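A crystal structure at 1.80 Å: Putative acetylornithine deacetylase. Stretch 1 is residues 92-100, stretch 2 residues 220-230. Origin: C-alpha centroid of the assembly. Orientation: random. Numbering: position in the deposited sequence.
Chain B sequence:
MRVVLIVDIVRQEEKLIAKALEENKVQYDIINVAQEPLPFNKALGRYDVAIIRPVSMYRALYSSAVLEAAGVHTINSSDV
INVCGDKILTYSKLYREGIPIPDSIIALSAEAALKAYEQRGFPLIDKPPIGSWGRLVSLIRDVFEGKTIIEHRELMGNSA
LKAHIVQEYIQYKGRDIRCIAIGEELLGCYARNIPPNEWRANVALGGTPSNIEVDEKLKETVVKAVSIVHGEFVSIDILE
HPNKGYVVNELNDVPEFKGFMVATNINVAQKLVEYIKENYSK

Stretch 1 (92-100) SKLYREGIP
Stretch 2 220-230: ETVVKAVSIVH

No direct hydrogen bond or salt bridge joins the two stretches; the one polar link between them is a water. Water 1 accepts from Lys 224 NZ at a short 2.5 Å from its oxygen and donates a weak hydrogen bond to Glu 97 OE2 at 3.2 Å, so the two charged side chains meet through solvent at the exposed margin of an otherwise apolar contact.

Residues 92-96 are the end of a helix, and residues 220-229 belong to a second helix that also begins earlier in the chain. Their N-to-C directions differ by 122°, and the axes approach to 9.6 Å. The register is set by Leu 94 and Ala 225, whose CA atoms lie 6.6 Å apart. In all, 400 Å² is buried, both sides summed.

Ile 228 (m, t; chi2 158°) has the most surface covered, 89 Å². Its CA-to-CB bond points toward stretch 1, and its CD1 lies 3.5 Å from Ile 99 CG1, 3.5 Å from Glu 97 CB and 4.2 Å from Leu 94 CD2. Ile 228 CG2 lies 3.9 Å from Lys 93 CB and 3.8 Å from Lys 93 O.

Leu 94 (m, t) starts sideways, but its end comes nearer, placing CD2 4.0 Å from Ala 225 CB and 4.5 Å from Val 229 CG1 (Val 229 chi1 m). Leu 94 CD2 also lies 3.9 Å from Ala 225 O.

After the helix, Glu 97 (phi/psi -98/9) leaves helical values and Gly 98 takes a positive phi (80/20), which by itself favours glycine. The turn is closed by Gly 98 N to Tyr 95 O and Ile 99 N to Leu 94 O, each 3.1 Å. Extended backbone follows at Ile 99 (-82/134) and Pro 100 (-74/134). The CA-to-CB bond of Ile 99 (m, m) points toward stretch 2; its CD1 packs 3.5 Å from Lys 224 CG and 4.0 Å from Thr 221 O. Lys 224 (t, p, t, t) thus gives its aliphatic part to the apolar contact while its amine holds the water.

Glu 97 (m, m, chi3 74°) also lies near Arg 96, with Arg 96 NH2 to Glu 97 OE1 a long 3.7 Å salt bridge in which no N-H points at the oxygen. Lys 93 (m, m, t, m) begins toward stretch 2, but its end leads away.

Stretch 2 stays helical through Val 229, with Ser 227 OG (chi1 m) donating to Val 223 O at 2.9 Å; His 230 then turns to positive phi (64/32).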

ATOM      1  N   SER B  92      -2.176   8.833 -25.798  1.00 15.89           N
ATOM      2  CA  SER B  92      -1.567  10.081 -26.304  1.00 17.34           C
ATOM      3  C   SER B  92      -0.993   9.950 -27.728  1.00 17.78           C
ATOM      4  O   SER B  92      -1.303  10.784 -28.613  1.00 18.61           O
ATOM      5  CB  SER B  92      -0.459  10.596 -25.362  1.00 17.69           C
ATOM      6  OG  SER B  92      -0.053  11.896 -25.749  1.00 19.07           O
ATOM      7  N   LYS B  93      -0.158   8.931 -27.936  1.00 18.19           N
ATOM      8  CA  LYS B  93       0.514   8.699 -29.227  1.00 18.88           C
ATOM      9  C   LYS B  93      -0.524   8.358 -30.292  1.00 19.21           C
ATOM     10  O   LYS B  93      -0.498   8.907 -31.400  1.00 19.34           O
ATOM     11  CB  LYS B  93       1.536   7.568 -29.142  1.00 19.47           C
ATOM     12  CG  LYS B  93       2.824   7.877 -28.385  1.00 23.79           C
ATOM     13  CD  LYS B  93       3.560   9.104 -28.915  1.00 29.69           C
ATOM     14  CE  LYS B  93       4.901   9.321 -28.175  1.00 33.91           C
ATOM     15  NZ  LYS B  93       4.728   9.849 -26.791  1.00 36.36           N
ATOM     16  N   LEU B  94      -1.455   7.467 -29.948  1.00 18.82           N
ATOM     17  CA  LEU B  94      -2.477   7.043 -30.919  1.00 18.96           C
ATOM     18  C   LEU B  94      -3.378   8.215 -31.329  1.00 19.99           C
ATOM     19  O   LEU B  94      -3.610   8.459 -32.522  1.00 20.40           O
ATOM     20  CB  LEU B  94      -3.320   5.890 -30.340  1.00 18.64           C
ATOM     21  CG  LEU B  94      -2.567   4.578 -30.088  1.00 18.74           C
ATOM     22  CD1 LEU B  94      -3.499   3.531 -29.479  1.00 18.67           C
ATOM     23  CD2 LEU B  94      -1.897   4.045 -31.339  1.00 20.06           C
ATOM     24  N   TYR B  95      -3.857   8.951 -30.331  1.00 20.27           N
ATOM     25  CA  TYR B  95      -4.772  10.053 -30.575  1.00 22.11           C
ATOM     26  C   TYR B  95      -4.135  11.078 -31.481  1.00 23.31           C
ATOM     27  O   TYR B  95      -4.764  11.550 -32.420  1.00 23.20           O
ATOM     28  CB  TYR B  95      -5.266  10.718 -29.279  1.00 21.60           C
ATOM     29  CG  TYR B  95      -6.294  11.796 -29.552  1.00 23.38           C
ATOM     30  CD1 TYR B  95      -7.638  11.474 -29.741  1.00 23.69           C
ATOM     31  CD2 TYR B  95      -5.907  13.141 -29.661  1.00 24.04           C
ATOM     32  CE1 TYR B  95      -8.582  12.478 -30.018  1.00 24.49           C
ATOM     33  CE2 TYR B  95      -6.832  14.137 -29.954  1.00 24.29           C
ATOM     34  CZ  TYR B  95      -8.157  13.798 -30.130  1.00 26.72           C
ATOM     35  OH  TYR B  95      -9.055  14.795 -30.406  1.00 29.08           O
ATOM     36  N   ARG B  96      -2.900  11.442 -31.162  1.00 24.77           N
ATOM     37  CA  ARG B  96      -2.154  12.429 -31.914  1.00 27.21           C
ATOM     38  C   ARG B  96      -2.039  12.106 -33.398  1.00 27.80           C
ATOM     39  O   ARG B  96      -2.011  13.014 -34.234  1.00 28.31           O
ATOM     40  CB  ARG B  96      -0.757  12.524 -31.323  1.00 27.42           C
ATOM     41  CG  ARG B  96      -0.544  13.780 -30.585  1.00 32.46           C
ATOM     42  CD  ARG B  96      -0.107  14.837 -31.563  1.00 38.40           C
ATOM     43  NE  ARG B  96       1.153  14.447 -32.184  1.00 44.01           N
ATOM     44  CZ  ARG B  96       1.624  14.961 -33.317  1.00 46.13           C
ATOM     45  NH1 ARG B  96       0.940  15.896 -33.976  1.00 47.05           N
ATOM     46  NH2 ARG B  96       2.780  14.527 -33.792  1.00 47.68           N
ATOM     47  N   GLU B  97      -1.963  10.818 -33.718  1.00 28.46           N
ATOM     48  CA  GLU B  97      -1.768  10.373 -35.101  1.00 29.83           C
ATOM     49  C   GLU B  97      -3.073   9.959 -35.793  1.00 29.84           C
ATOM     50  O   GLU B  97      -3.044   9.415 -36.897  1.00 31.01           O
ATOM     51  CB  GLU B  97      -0.794   9.211 -35.150  1.00 30.29           C
ATOM     52  CG  GLU B  97       0.469   9.389 -34.335  1.00 34.36           C
ATOM     53  CD  GLU B  97       1.546  10.163 -35.056  1.00 39.14           C
ATOM     54  OE1 GLU B  97       1.410  11.398 -35.192  1.00 41.70           O
ATOM     55  OE2 GLU B  97       2.547   9.534 -35.464  1.00 41.60           O
ATOM     56  N   GLY B  98      -4.214  10.225 -35.159  1.00 28.90           N
ATOM     57  CA  GLY B  98      -5.513   9.985 -35.786  1.00 27.66           C
ATOM     58  C   GLY B  98      -6.004   8.541 -35.759  1.00 27.02           C
ATOM     59  O   GLY B  98      -6.875   8.163 -36.559  1.00 28.35           O
ATOM     60  N   ILE B  99      -5.460   7.727 -34.857  1.00 24.69           N
ATOM     61  CA  ILE B  99      -6.015   6.407 -34.603  1.00 22.89           C
ATOM     62  C   ILE B  99      -7.195   6.562 -33.652  1.00 21.90           C
ATOM     63  O   ILE B  99      -7.094   7.273 -32.660  1.00 20.99           O
ATOM     64  CB  ILE B  99      -4.959   5.457 -34.033  1.00 23.47           C
ATOM     65  CG1 ILE B  99      -3.997   5.024 -35.129  1.00 24.54           C
ATOM     66  CG2 ILE B  99      -5.593   4.237 -33.352  1.00 23.17           C
ATOM     67  CD1 ILE B  99      -4.571   4.005 -36.092  1.00 28.25           C
ATOM     68  N   PRO B 100      -8.326   5.906 -33.959  1.00 20.16           N
ATOM     69  CA  PRO B 100      -9.507   6.090 -33.118  1.00 18.73           C
ATOM     70  C   PRO B 100      -9.308   5.351 -31.800  1.00 16.63           C
ATOM     71  O   PRO B 100      -8.791   4.225 -31.786  1.00 15.64           O
ATOM     72  CB  PRO B 100     -10.627   5.448 -33.958  1.00 19.65           C
ATOM     73  CG  PRO B 100      -9.901   4.387 -34.721  1.00 21.43           C
ATOM     74  CD  PRO B 100      -8.624   5.069 -35.134  1.00 20.95           C
ATOM     75  N   GLU B 220      -5.530  -2.613 -41.327  1.00 23.06           N
ATOM     76  CA  GLU B 220      -4.971  -1.268 -41.484  1.00 23.73           C
ATOM     77  C   GLU B 220      -4.902  -0.559 -40.139  1.00 23.55           C
ATOM     78  O   GLU B 220      -3.934   0.139 -39.846  1.00 23.51           O
ATOM     79  CB  GLU B 220      -5.850  -0.448 -42.442  1.00 25.01           C
ATOM     80  CG  GLU B 220      -5.754  -0.903 -43.872  1.00 26.69           C
ATOM     81  CD  GLU B 220      -6.929  -0.445 -44.763  1.00 33.22           C
ATOM     82  OE1 GLU B 220      -7.935   0.139 -44.265  1.00 34.08           O
ATOM     83  OE2 GLU B 220      -6.837  -0.687 -45.987  1.00 34.75           O
ATOM     84  N   THR B 221      -5.945  -0.750 -39.335  1.00 23.20           N
ATOM     85  CA  THR B 221      -6.001  -0.161 -37.996  1.00 23.38           C
ATOM     86  C   THR B 221      -4.866  -0.697 -37.137  1.00 22.91           C
ATOM     87  O   THR B 221      -4.118   0.094 -36.558  1.00 22.82           O
ATOM     88  CB  THR B 221      -7.351  -0.429 -37.314  1.00 23.09           C
ATOM     89  OG1 THR B 221      -8.396   0.107 -38.136  1.00 24.66           O
ATOM     90  CG2 THR B 221      -7.394   0.239 -35.954  1.00 23.09           C
ATOM     91  N   VAL B 222      -4.757  -2.029 -37.049  1.00 22.72           N
ATOM     92  CA  VAL B 222      -3.709  -2.673 -36.249  1.00 23.23           C
ATOM     93  C   VAL B 222      -2.321  -2.235 -36.725  1.00 22.76           C
ATOM     94  O   VAL B 222      -1.480  -1.834 -35.916  1.00 21.87           O
ATOM     95  CB  VAL B 222      -3.807  -4.222 -36.276  1.00 23.04           C
ATOM     96  CG1 VAL B 222      -2.645  -4.878 -35.542  1.00 24.29           C
ATOM     97  CG2 VAL B 222      -5.125  -4.695 -35.685  1.00 24.39           C
ATOM     98  N   VAL B 223      -2.077  -2.312 -38.033  1.00 22.15           N
ATOM     99  CA  VAL B 223      -0.742  -2.010 -38.534  1.00 22.14           C
ATOM    100  C   VAL B 223      -0.334  -0.568 -38.217  1.00 21.61           C
ATOM    101  O   VAL B 223       0.784  -0.321 -37.770  1.00 21.89           O
ATOM    102  CB  VAL B 223      -0.561  -2.393 -40.032  1.00 22.53           C
ATOM    103  CG1 VAL B 223       0.783  -1.891 -40.569  1.00 24.40           C
ATOM    104  CG2 VAL B 223      -0.635  -3.935 -40.182  1.00 23.44           C
ATOM    105  N   LYS B 224      -1.244   0.376 -38.432  1.00 21.19           N
ATOM    106  CA  LYS B 224      -0.957   1.773 -38.151  1.00 21.11           C
ATOM    107  C   LYS B 224      -0.660   1.987 -36.651  1.00 21.02           C
ATOM    108  O   LYS B 224       0.317   2.658 -36.282  1.00 20.54           O
ATOM    109  CB  LYS B 224      -2.108   2.649 -38.623  1.00 21.62           C
ATOM    110  CG  LYS B 224      -1.913   4.152 -38.372  1.00 23.97           C
ATOM    111  CD  LYS B 224      -0.819   4.718 -39.254  1.00 29.87           C
ATOM    112  CE  LYS B 224      -0.226   6.011 -38.678  1.00 31.71           C
ATOM    113  NZ  LYS B 224       1.063   6.359 -39.383  1.00 35.65           N
ATOM    114  N   ALA B 225      -1.481   1.380 -35.797  1.00 20.19           N
ATOM    115  CA  ALA B 225      -1.330   1.508 -34.332  1.00 20.16           C
ATOM    116  C   ALA B 225       0.040   1.017 -33.840  1.00 20.86           C
ATOM    117  O   ALA B 225       0.760   1.711 -33.097  1.00 20.06           O
ATOM    118  CB  ALA B 225      -2.468   0.769 -33.629  1.00 19.02           C
ATOM    119  N   VAL B 226       0.417  -0.168 -34.302  1.00 21.42           N
ATOM    120  CA  VAL B 226       1.722  -0.748 -33.977  1.00 23.55           C
ATOM    121  C   VAL B 226       2.905   0.053 -34.529  1.00 23.90           C
ATOM    122  O   VAL B 226       3.976   0.092 -33.907  1.00 24.57           O
ATOM    123  CB  VAL B 226       1.811  -2.207 -34.458  1.00 23.63           C
ATOM    124  CG1 VAL B 226       3.152  -2.797 -34.089  1.00 25.32           C
ATOM    125  CG2 VAL B 226       0.684  -3.029 -33.828  1.00 23.84           C
ATOM    126  N   SER B 227       2.732   0.644 -35.709  1.00 24.63           N
ATOM    127  CA  SER B 227       3.788   1.438 -36.304  1.00 25.28           C
ATOM    128  C   SER B 227       3.991   2.728 -35.535  1.00 24.85           C
ATOM    129  O   SER B 227       5.116   3.212 -35.433  1.00 24.66           O
ATOM    130  CB  SER B 227       3.483   1.746 -37.762  1.00 25.57           C
ATOM    131  OG  SER B 227       3.448   0.548 -38.519  1.00 30.82           O
ATOM    132  N   ILE B 228       2.909   3.288 -35.001  1.00 23.98           N
ATOM    133  CA  ILE B 228       3.012   4.507 -34.198  1.00 24.59           C
ATOM    134  C   ILE B 228       3.860   4.263 -32.945  1.00 25.33           C
ATOM    135  O   ILE B 228       4.690   5.096 -32.578  1.00 24.41           O
ATOM    136  CB  ILE B 228       1.608   5.052 -33.824  1.00 24.12           C
ATOM    137  CG1 ILE B 228       0.962   5.695 -35.053  1.00 24.66           C
ATOM    138  CG2 ILE B 228       1.681   6.098 -32.698  1.00 24.13           C
ATOM    139  CD1 ILE B 228      -0.559   5.751 -34.933  1.00 26.79           C
ATOM    140  N   VAL B 229       3.651   3.117 -32.298  1.00 26.04           N
ATOM    141  CA  VAL B 229       4.319   2.844 -31.021  1.00 27.16           C
ATOM    142  C   VAL B 229       5.638   2.089 -31.187  1.00 27.70           C
ATOM    143  O   VAL B 229       6.401   1.966 -30.240  1.00 28.25           O
ATOM    144  CB  VAL B 229       3.399   2.089 -30.012  1.00 26.81           C
ATOM    145  CG1 VAL B 229       2.104   2.853 -29.764  1.00 27.65           C
ATOM    146  CG2 VAL B 229       3.121   0.687 -30.498  1.00 27.70           C
ATOM    147  N   HIS B 230       5.885   1.578 -32.393  1.00 28.53           N
ATOM    148  CA  HIS B 230       7.116   0.857 -32.746  1.00 29.05           C
ATOM    149  C   HIS B 230       7.387  -0.473 -32.026  1.00 28.29           C
ATOM    150  O   HIS B 230       8.539  -0.832 -31.805  1.00 28.99           O
ATOM    151  CB  HIS B 230       8.337   1.787 -32.678  1.00 30.42           C
ATOM    152  CG  HIS B 230       8.283   2.908 -33.667  1.00 33.35           C
ATOM    153  ND1 HIS B 230       8.055   4.216 -33.300  1.00 36.46           N
ATOM    154  CD2 HIS B 230       8.402   2.911 -35.016  1.00 37.26           C
ATOM    155  CE1 HIS B 230       8.043   4.979 -34.377  1.00 36.75           C
ATOM    156  NE2 HIS B 230       8.261   4.214 -35.432  1.00 37.98           N
TER
HETATM  157  O   HOH W   1       1.505   8.608 -38.345  1.00 48.26           O